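Long-range contacts in Crov588 (Cafeteriavirus, PDB 6NYR), which is of unknown function but folds as a ring-shaped leucine-rich-repeat solenoid built from successive FNIP repeats: residues 300-305 with 320-325; 308-313 with 326-331; 330-335 with 348-353. One frame throughout, in Å; residues are numbered along the deposited sequence.

Three contacts tie neighbouring coils of the solenoid together. Going from the N terminus, interaction 1 joins the strand and following turn of 300-305 to their equivalents in 320-325, closing a loop of 14 residues on the concave side of the ring. Interaction 2 opens inside that loop at 308-313 and closes beyond it at 326-331, so the two cross along the chain. The backbone of N304 meets that of D327 where they touch. Interaction 3 starts on Q330 and I331, the residues that end interaction 2, and runs in series from 330-335 to 348-353, repeating nearly the same outer-loop contact one coil further on.

Interaction 1. Residues 300-305 with 320-325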
loop_
_atom_site.group_PDB
_atom_site.type_symbol
_atom_site.label_atom_id
_atom_site.label_comp_id
_atom_site.label_asym_id
_atom_site.label_seq_id
_atom_site.Cartn_x
_atom_site.Cartn_y
_atom_site.Cartn_z
ATOM N N LEU A 300 -7.689 -22.133 -0.564
ATOM C CA LEU A 300 -7.794 -22.686 0.780
ATOM C C LEU A 300 -6.724 -22.068 1.664
ATOM O O LEU A 300 -5.529 -22.199 1.379
ATOM C CB LEU A 300 -7.649 -24.208 0.755
ATOM C CG LEU A 300 -7.724 -24.895 2.122
ATOM C CD1 LEU A 300 -9.015 -24.541 2.830
ATOM C CD2 LEU A 300 -7.585 -26.406 1.951
ATOM N N THR A 301 -7.156 -21.409 2.735
ATOM C CA THR A 301 -6.259 -20.765 3.688
ATOM C C THR A 301 -6.533 -21.335 5.075
ATOM O O THR A 301 -7.661 -21.246 5.573
ATOM C CB THR A 301 -6.460 -19.245 3.694
ATOM O OG1 THR A 301 -6.146 -18.710 2.402
ATOM C CG2 THR A 301 -5.582 -18.580 4.750
ATOM N N PHE A 302 -5.509 -21.929 5.687
ATOM C CA PHE A 302 -5.608 -22.402 7.057
ATOM C C PHE A 302 -5.161 -21.303 8.022
ATOM O O PHE A 302 -4.382 -20.412 7.682
ATOM C CB PHE A 302 -4.755 -23.657 7.282
ATOM C CG PHE A 302 -5.317 -24.894 6.653
ATOM C CD1 PHE A 302 -6.423 -25.523 7.199
ATOM C CD2 PHE A 302 -4.734 -25.435 5.518
ATOM C CE1 PHE A 302 -6.944 -26.665 6.618
ATOM C CE2 PHE A 302 -5.254 -26.577 4.933
ATOM C CZ PHE A 302 -6.359 -27.190 5.489
ATOM N N GLY A 303 -5.653 -21.402 9.264
ATOM C CA GLY A 303 -5.252 -20.503 10.324
ATOM C C GLY A 303 -3.989 -20.970 11.032
ATOM O O GLY A 303 -3.472 -22.058 10.792
ATOM N N ASN A 304 -3.520 -20.135 11.963
ATOM C CA ASN A 304 -2.187 -20.331 12.525
ATOM C C ASN A 304 -2.086 -21.615 13.338
ATOM O O ASN A 304 -0.996 -22.186 13.439
ATOM C CB ASN A 304 -1.792 -19.118 13.370
ATOM C CG ASN A 304 -1.403 -17.920 12.518
ATOM O OD1 ASN A 304 -0.765 -18.073 11.471
ATOM N ND2 ASN A 304 -1.775 -16.725 12.964
ATOM N N ASN A 305 -3.187 -22.090 13.924
ATOM C CA ASN A 305 -3.124 -23.273 14.773
ATOM C C ASN A 305 -3.355 -24.588 14.034
ATOM O O ASN A 305 -3.072 -25.652 14.600
ATOM C CB ASN A 305 -4.151 -23.188 15.910
ATOM C CG ASN A 305 -3.808 -22.136 16.931
ATOM O OD1 ASN A 305 -2.813 -21.422 16.796
ATOM N ND2 ASN A 305 -4.638 -22.025 17.965
ATOM N N THR A 320 -6.199 -24.715 -6.497
ATOM C CA THR A 320 -5.070 -24.038 -7.117
ATOM C C THR A 320 -4.186 -23.306 -6.119
ATOM O O THR A 320 -2.983 -23.179 -6.355
ATOM C CB THR A 320 -5.557 -23.022 -8.161
ATOM O OG1 THR A 320 -6.346 -22.012 -7.518
ATOM C CG2 THR A 320 -6.391 -23.710 -9.234
ATOM N N HIS A 321 -4.754 -22.826 -5.015
ATOM C CA HIS A 321 -4.024 -22.031 -4.035
ATOM C C HIS A 321 -4.192 -22.657 -2.660
ATOM O O HIS A 321 -5.320 -22.876 -2.207
ATOM C CB HIS A 321 -4.521 -20.583 -4.037
ATOM C CG HIS A 321 -4.144 -19.824 -5.272
ATOM N ND1 HIS A 321 -4.759 -20.033 -6.488
ATOM C CD2 HIS A 321 -3.195 -18.884 -5.486
ATOM C CE1 HIS A 321 -4.215 -19.242 -7.395
ATOM N NE2 HIS A 321 -3.262 -18.535 -6.814
ATOM N N LEU A 322 -3.069 -22.970 -2.016
ATOM C CA LEU A 322 -3.056 -23.525 -0.669
ATOM C C LEU A 322 -2.083 -22.735 0.191
ATOM O O LEU A 322 -0.925 -22.542 -0.194
ATOM C CB LEU A 322 -2.667 -25.003 -0.686
ATOM C CG LEU A 322 -2.429 -25.653 0.677
ATOM C CD1 LEU A 322 -3.674 -25.603 1.532
ATOM C CD2 LEU A 322 -1.960 -27.097 0.486
ATOM N N THR A 323 -2.552 -22.277 1.349
ATOM C CA THR A 323 -1.741 -21.478 2.260
ATOM C C THR A 323 -1.873 -22.034 3.670
ATOM O O THR A 323 -2.983 -22.115 4.208
ATOM C CB THR A 323 -2.161 -20.004 2.235
ATOM O OG1 THR A 323 -2.060 -19.500 0.898
ATOM C CG2 THR A 323 -1.279 -19.185 3.167
ATOM N N PHE A 324 -0.743 -22.399 4.268
ATOM C CA PHE A 324 -0.707 -22.930 5.622
ATOM C C PHE A 324 -0.411 -21.812 6.612
ATOM O O PHE A 324 0.181 -20.782 6.275
ATOM C CB PHE A 324 0.345 -24.036 5.747
ATOM C CG PHE A 324 -0.063 -25.337 5.118
ATOM C CD1 PHE A 324 -1.054 -26.120 5.692
ATOM C CD2 PHE A 324 0.542 -25.779 3.952
ATOM C CE1 PHE A 324 -1.429 -27.320 5.115
ATOM C CE2 PHE A 324 0.166 -26.978 3.370
ATOM C CZ PHE A 324 -0.818 -27.748 3.955
ATOM N N GLY A 325 -0.826 -22.039 7.856
ATOM C CA GLY A 325 -0.575 -21.111 8.933
ATOM C C GLY A 325 0.694 -21.444 9.685
ATOM O O GLY A 325 1.502 -22.279 9.276
HETATM O O HOH W 1 -4.324 -19.979 -0.448
#
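In both leucines CG is anti to the backbone N, whereas both phenylalanines carry CG beside the backbone N and anti to the carbonyl carbon (chi1 -73° in F302, -75° in F324). Equal torsions one coil apart make each pair lie side by side and point the same way, as in a ladder of leucine-rich repeats. The F302 and F324 rings are almost parallel, their planes 7° apart, but slid so far that they barely overlap, with centroids 5.6 Å apart. Their nearest atoms are F302 CD2 and F324 CD1, 3.7 Å apart, met obliquely. L322 CD1 packs obliquely against F302 and lies 4.0 Å from L300 CD2, so leucines and phenylalanines form a continuous apolar layer on one face.

Parallel bridges L300-L322 and T301-T323 set the register. L300 N donates to H321 O at 3.0 Å from above the carbonyl plane. T323 N approaches L300 O at 3.0 Å, nearly along the C=O axis. The third bond, F302 N to T323 O at 2.9 Å, is almost straight and carries the pairing one residue past the strand. L300 O is gripped twice, since a water that is also 2.7 Å from T323 OG1 donates to it on the threonine face. Beyond the strands, G325 comes close through its bare CA, 3.6 Å from G303 O.

Strand 277-279 flanks the pair at strand 299-301, where T301 bonds to the backbones of I278 and F280, and strand 343-345 flanks it at strand 321-323. Side-chain rows run on through both: H321 stacks between H299 and H343, and F324 meets F346. The threonines face the lumen of the ring, while the leucines and phenylalanines fill the interior of the coils.

Interaction 2. Residues 308-313 with 326-331; sequences QIITEN and DDFNQI
This is a loop-to-loop packing contact on the outer part of the solenoid, where the irregular segments that follow two successive strands lie against each other and bury a modest area. It rests on apolar side chains, the aliphatic part of a glutamine and two bridging waters.

F328 holds CG anti to the backbone N (chi1 -176°), which turns the ring into the interior of its own coil, stacked on F324, with CE1 toward the preceding coil. This CE1 edge reaches Q308 O, 3.5 Å away and near the ring plane, while I310 CD1 approaches the same CE1 obliquely at 4.2 Å. Over one face of the ring, toward its rim, sits the backbone N of Q330.

Q330 is bent at chi2 (-61°), so the chain folds over the backbone of the preceding coil and crosses I309 at about a right angle. CG rests 3.6 Å from I309 N, and OE1 lies 3.7 Å from I309 CB. The amide's other end is held by N307, whose OD1 accepts from Q330 NE2 and also from N329 N, fixing how the amide is turned.

Water stitches the backbones together beside this packing. One water accepts from I310 N at 2.7 Å and donates to I331 O at 2.9 Å. A second donates to both I310 O and I331 O, so I331 O receives two water hydrogens.

The chemistry implies that neighbouring coils, too far apart here for the direct ladder of the strands, satisfy backbone polar groups through solvent, while the carbonyl of Q308 probably gains a weak electrostatic attraction from the slightly positive rim of the phenyl ring.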
loop_
_atom_site.group_PDB
_atom_site.type_symbol
_atom_site.label_atom_id
_atom_site.label_comp_id
_atom_site.label_asym_id
_atom_site.label_seq_id
_atom_site.Cartn_x
_atom_site.Cartn_y
_atom_site.Cartn_z
ATOM N N GLN A 308 -3.288 -30.579 11.518
ATOM C CA GLN A 308 -3.777 -31.942 11.366
ATOM C C GLN A 308 -3.326 -32.496 10.022
ATOM O O GLN A 308 -3.265 -31.766 9.024
ATOM C CB GLN A 308 -5.299 -31.999 11.493
ATOM C CG GLN A 308 -5.797 -31.514 12.845
ATOM C CD GLN A 308 -5.289 -32.371 13.996
ATOM O OE1 GLN A 308 -5.435 -33.596 13.990
ATOM N NE2 GLN A 308 -4.676 -31.729 14.982
ATOM N N ILE A 309 -2.991 -33.787 10.013
ATOM C CA ILE A 309 -2.435 -34.407 8.822
ATOM C C ILE A 309 -3.473 -34.421 7.701
ATOM O O ILE A 309 -4.682 -34.547 7.933
ATOM C CB ILE A 309 -1.939 -35.822 9.161
ATOM C CG1 ILE A 309 -1.118 -36.395 8.004
ATOM C CG2 ILE A 309 -3.115 -36.735 9.498
ATOM C CD1 ILE A 309 -0.123 -37.458 8.437
ATOM N N ILE A 310 -2.986 -34.278 6.470
ATOM C CA ILE A 310 -3.814 -34.315 5.269
ATOM C C ILE A 310 -3.380 -35.525 4.457
ATOM O O ILE A 310 -2.232 -35.590 3.998
ATOM C CB ILE A 310 -3.675 -33.026 4.443
ATOM C CG1 ILE A 310 -3.847 -31.812 5.353
ATOM C CG2 ILE A 310 -4.683 -32.999 3.305
ATOM C CD1 ILE A 310 -3.697 -30.487 4.648
ATOM N N THR A 311 -4.291 -36.476 4.276
ATOM C CA THR A 311 -3.973 -37.717 3.590
ATOM C C THR A 311 -4.530 -37.685 2.166
ATOM O O THR A 311 -5.004 -36.652 1.679
ATOM C CB THR A 311 -4.512 -38.917 4.373
ATOM O OG1 THR A 311 -5.931 -38.799 4.533
ATOM C CG2 THR A 311 -3.855 -38.993 5.742
ATOM N N GLU A 312 -4.486 -38.834 1.493
ATOM C CA GLU A 312 -4.902 -38.909 0.102
ATOM C C GLU A 312 -6.378 -38.567 -0.060
ATOM O O GLU A 312 -7.192 -38.770 0.843
ATOM C CB GLU A 312 -4.664 -40.315 -0.459
ATOM C CG GLU A 312 -3.223 -40.740 -0.607
ATOM C CD GLU A 312 -3.096 -42.092 -1.302
ATOM O OE1 GLU A 312 -4.121 -42.796 -1.435
ATOM O OE2 GLU A 312 -1.975 -42.447 -1.720
ATOM N N ASN A 313 -6.704 -38.019 -1.233
ATOM C CA ASN A 313 -8.089 -37.782 -1.634
ATOM C C ASN A 313 -8.830 -36.957 -0.590
ATOM O O ASN A 313 -10.025 -37.142 -0.346
ATOM C CB ASN A 313 -8.789 -39.112 -1.903
ATOM C CG ASN A 313 -8.075 -39.933 -2.967
ATOM O OD1 ASN A 313 -7.781 -39.437 -4.056
ATOM N ND2 ASN A 313 -7.774 -41.186 -2.645
ATOM N N ASP A 326 0.858 -20.764 10.822
ATOM C CA ASP A 326 2.096 -20.848 11.587
ATOM C C ASP A 326 2.418 -22.280 12.001
ATOM O O ASP A 326 3.573 -22.716 11.919
ATOM C CB ASP A 326 1.993 -19.956 12.826
ATOM C CG ASP A 326 2.059 -18.483 12.497
ATOM O OD1 ASP A 326 2.666 -18.124 11.464
ATOM O OD2 ASP A 326 1.505 -17.682 13.281
ATOM N N ASP A 327 1.420 -23.012 12.493
ATOM C CA ASP A 327 1.678 -24.239 13.236
ATOM C C ASP A 327 1.798 -25.495 12.379
ATOM O O ASP A 327 2.286 -26.515 12.882
ATOM C CB ASP A 327 0.569 -24.468 14.277
ATOM C CG ASP A 327 0.674 -23.532 15.459
ATOM O OD1 ASP A 327 1.548 -22.640 15.427
ATOM O OD2 ASP A 327 -0.116 -23.679 16.419
ATOM N N PHE A 328 1.381 -25.462 11.115
ATOM C CA PHE A 328 1.321 -26.695 10.344
ATOM C C PHE A 328 2.713 -27.288 10.150
ATOM O O PHE A 328 3.628 -26.610 9.676
ATOM C CB PHE A 328 0.670 -26.457 8.985
ATOM C CG PHE A 328 0.490 -27.711 8.181
ATOM C CD1 PHE A 328 -0.623 -28.516 8.369
ATOM C CD2 PHE A 328 1.446 -28.100 7.256
ATOM C CE1 PHE A 328 -0.788 -29.674 7.632
ATOM C CE2 PHE A 328 1.284 -29.265 6.524
ATOM C CZ PHE A 328 0.165 -30.047 6.714
ATOM N N ASN A 329 2.867 -28.568 10.502
ATOM C CA ASN A 329 4.147 -29.248 10.361
ATOM C C ASN A 329 3.927 -30.750 10.252
ATOM O O ASN A 329 4.611 -31.530 10.932
ATOM C CB ASN A 329 5.057 -28.938 11.555
ATOM C CG ASN A 329 6.503 -29.298 11.289
ATOM O OD1 ASN A 329 6.927 -29.393 10.139
ATOM N ND2 ASN A 329 7.265 -29.517 12.355
ATOM N N GLN A 330 2.974 -31.153 9.420
ATOM C CA GLN A 330 2.665 -32.559 9.216
ATOM C C GLN A 330 3.362 -33.071 7.962
ATOM O O GLN A 330 3.585 -32.325 7.004
ATOM C CB GLN A 330 1.157 -32.764 9.093
ATOM C CG GLN A 330 0.394 -32.500 10.379
ATOM C CD GLN A 330 0.806 -33.424 11.502
ATOM O OE1 GLN A 330 0.802 -34.644 11.349
ATOM N NE2 GLN A 330 1.181 -32.844 12.635
ATOM N N ILE A 331 3.707 -34.360 7.982
ATOM C CA ILE A 331 4.318 -34.978 6.814
ATOM C C ILE A 331 3.335 -34.919 5.656
ATOM O O ILE A 331 2.123 -35.104 5.832
ATOM C CB ILE A 331 4.728 -36.428 7.123
ATOM C CG1 ILE A 331 5.904 -36.453 8.100
ATOM C CG2 ILE A 331 5.080 -37.171 5.838
ATOM C CD1 ILE A 331 6.205 -37.829 8.677
HETATM O O HOH W 2 -0.472 -33.791 5.677
HETATM O O HOH W 3 0.488 -36.981 4.180
#

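Interaction 3. Residues 330-335 with 348-353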
loop_
_atom_site.group_PDB
_atom_site.type_symbol
_atom_site.label_atom_id
_atom_site.label_comp_id
_atom_site.label_asym_id
_atom_site.label_seq_id
_atom_site.Cartn_x
_atom_site.Cartn_y
_atom_site.Cartn_z
ATOM N N GLN A 330 2.974 -31.153 9.420
ATOM C CA GLN A 330 2.665 -32.559 9.216
ATOM C C GLN A 330 3.362 -33.071 7.962
ATOM O O GLN A 330 3.585 -32.325 7.004
ATOM C CB GLN A 330 1.157 -32.764 9.093
ATOM C CG GLN A 330 0.394 -32.500 10.379
ATOM C CD GLN A 330 0.806 -33.424 11.502
ATOM O OE1 GLN A 330 0.802 -34.644 11.349
ATOM N NE2 GLN A 330 1.181 -32.844 12.635
ATOM N N ILE A 331 3.707 -34.360 7.982
ATOM C CA ILE A 331 4.318 -34.978 6.814
ATOM C C ILE A 331 3.335 -34.919 5.656
ATOM O O ILE A 331 2.123 -35.104 5.832
ATOM C CB ILE A 331 4.728 -36.428 7.123
ATOM C CG1 ILE A 331 5.904 -36.453 8.100
ATOM C CG2 ILE A 331 5.080 -37.171 5.838
ATOM C CD1 ILE A 331 6.205 -37.829 8.677
ATOM N N ILE A 332 3.853 -34.654 4.463
ATOM C CA ILE A 332 3.065 -34.666 3.235
ATOM C C ILE A 332 3.702 -35.714 2.333
ATOM O O ILE A 332 4.843 -35.542 1.882
ATOM C CB ILE A 332 3.036 -33.299 2.546
ATOM C CG1 ILE A 332 2.521 -32.225 3.502
ATOM C CG2 ILE A 332 2.150 -33.339 1.309
ATOM C CD1 ILE A 332 2.480 -30.836 2.893
ATOM N N THR A 333 2.981 -36.800 2.080
ATOM C CA THR A 333 3.481 -37.860 1.222
ATOM C C THR A 333 2.927 -37.685 -0.196
ATOM O O THR A 333 2.489 -36.592 -0.577
ATOM C CB THR A 333 3.162 -39.235 1.833
ATOM O OG1 THR A 333 1.760 -39.343 2.107
ATOM C CG2 THR A 333 3.964 -39.450 3.119
ATOM N N GLU A 334 2.901 -38.772 -0.969
ATOM C CA GLU A 334 2.916 -38.665 -2.425
ATOM C C GLU A 334 1.623 -38.086 -2.989
ATOM O O GLU A 334 1.632 -37.022 -3.620
ATOM C CB GLU A 334 3.212 -40.044 -3.027
ATOM C CG GLU A 334 4.701 -40.327 -3.159
ATOM C CD GLU A 334 5.005 -41.674 -3.778
ATOM O OE1 GLU A 334 4.054 -42.425 -4.088
ATOM O OE2 GLU A 334 6.202 -41.978 -3.962
ATOM N N ASN A 335 0.508 -38.778 -2.805
ATOM C CA ASN A 335 -0.717 -38.430 -3.529
ATOM C C ASN A 335 -1.655 -37.587 -2.674
ATOM O O ASN A 335 -2.850 -37.866 -2.567
ATOM C CB ASN A 335 -1.406 -39.701 -4.011
ATOM C CG ASN A 335 -0.546 -40.498 -4.985
ATOM O OD1 ASN A 335 -0.084 -41.595 -4.664
ATOM N ND2 ASN A 335 -0.327 -39.947 -6.175
ATOM N N ASP A 348 5.292 -20.713 9.497
ATOM C CA ASP A 348 6.540 -20.622 10.245
ATOM C C ASP A 348 7.102 -21.996 10.583
ATOM O O ASP A 348 8.308 -22.233 10.434
ATOM C CB ASP A 348 6.322 -19.821 11.530
ATOM C CG ASP A 348 6.162 -18.343 11.271
ATOM O OD1 ASP A 348 6.548 -17.889 10.177
ATOM O OD2 ASP A 348 5.674 -17.631 12.171
ATOM N N ASP A 349 6.247 -22.920 11.021
ATOM C CA ASP A 349 6.714 -24.145 11.657
ATOM C C ASP A 349 7.067 -25.273 10.692
ATOM O O ASP A 349 7.801 -26.192 11.086
ATOM C CB ASP A 349 5.655 -24.671 12.643
ATOM C CG ASP A 349 5.518 -23.803 13.875
ATOM O OD1 ASP A 349 6.236 -22.785 13.962
ATOM O OD2 ASP A 349 4.697 -24.142 14.755
ATOM N N PHE A 350 6.561 -25.244 9.460
ATOM C CA PHE A 350 6.748 -26.381 8.567
ATOM C C PHE A 350 8.233 -26.665 8.362
ATOM O O PHE A 350 8.992 -25.786 7.935
ATOM C CB PHE A 350 6.085 -26.143 7.215
ATOM C CG PHE A 350 6.178 -27.332 6.295
ATOM C CD1 PHE A 350 5.397 -28.453 6.527
ATOM C CD2 PHE A 350 7.050 -27.340 5.219
ATOM C CE1 PHE A 350 5.475 -29.554 5.697
ATOM C CE2 PHE A 350 7.132 -28.444 4.386
ATOM C CZ PHE A 350 6.342 -29.548 4.627
ATOM N N ASN A 351 8.640 -27.906 8.634
ATOM C CA ASN A 351 10.036 -28.305 8.505
ATOM C C ASN A 351 10.143 -29.820 8.381
ATOM O O ASN A 351 10.869 -30.460 9.149
ATOM C CB ASN A 351 10.834 -27.800 9.709
ATOM C CG ASN A 351 12.321 -27.994 9.541
ATOM O OD1 ASN A 351 12.814 -28.154 8.428
ATOM N ND2 ASN A 351 13.048 -27.992 10.653
ATOM N N GLN A 352 9.414 -30.397 7.428
ATOM C CA GLN A 352 9.471 -31.822 7.141
ATOM C C GLN A 352 10.147 -32.087 5.801
ATOM O O GLN A 352 10.026 -31.299 4.858
ATOM C CB GLN A 352 8.064 -32.438 7.108
ATOM C CG GLN A 352 7.301 -32.378 8.409
ATOM C CD GLN A 352 8.009 -33.085 9.542
ATOM O OE1 GLN A 352 8.462 -34.219 9.398
ATOM N NE2 GLN A 352 8.121 -32.407 10.678
ATOM N N ILE A 353 10.845 -33.224 5.718
ATOM C CA ILE A 353 11.450 -33.630 4.459
ATOM C C ILE A 353 10.352 -33.755 3.405
ATOM O O ILE A 353 9.218 -34.158 3.699
ATOM C CB ILE A 353 12.205 -34.961 4.615
ATOM C CG1 ILE A 353 13.326 -34.838 5.652
ATOM C CG2 ILE A 353 12.780 -35.407 3.270
ATOM C CD1 ILE A 353 13.890 -36.174 6.114
HETATM O O HOH W 4 6.768 -34.182 3.494
#
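Neither segment is helix or strand: Q330 to I332 run extended, while 348-353 starts with a helical-type turn at D348-D349 and bends at N351 (psi 53°) before the chain extends again through Q352. The nearest pair of CA atoms, I331 and Q352, is 6.1 Å apart, a separation wider than that of paired strands. The bend sets Q352 N 4.2 Å above the ring plane of F350, over its centre.

F350 places CG anti to the backbone N (chi1 -176°) and turns its ring inward, CE1 toward the preceding coil. The ring meets Q330 O edge-on, CE1 at 3.6 Å with the oxygen in the ring plane. I332 CD1 comes to the same CE1 at 4.3 Å from an oblique direction.

Q352 is bent at chi2 (-59°), laying CG 4.0 Å from Q330 O. Its OE1 then lies 3.6 Å from CG1 of I331, the branch that sits beside the backbone N, and the two side chains cross at about a right angle. Q352 NE2 makes a weak bond to N329 OD1, which also accepts from N351 N, so one asparagine oxygen serves both the bend and the glutamine.

A single water completes the bridge, accepting from I332 N at 3.1 Å and donating to I353 O. F350 also stacks on F346, which leads from this outer loop to the interior of the coil.

Polar backbone atoms between these coils are thus met by a water and by the rim of an aromatic ring, whose hydrogens are probably polarised enough to suit the Q330 carbonyl, while the apolar contact comes down to the I332 CD1 methyl against the F350 ring.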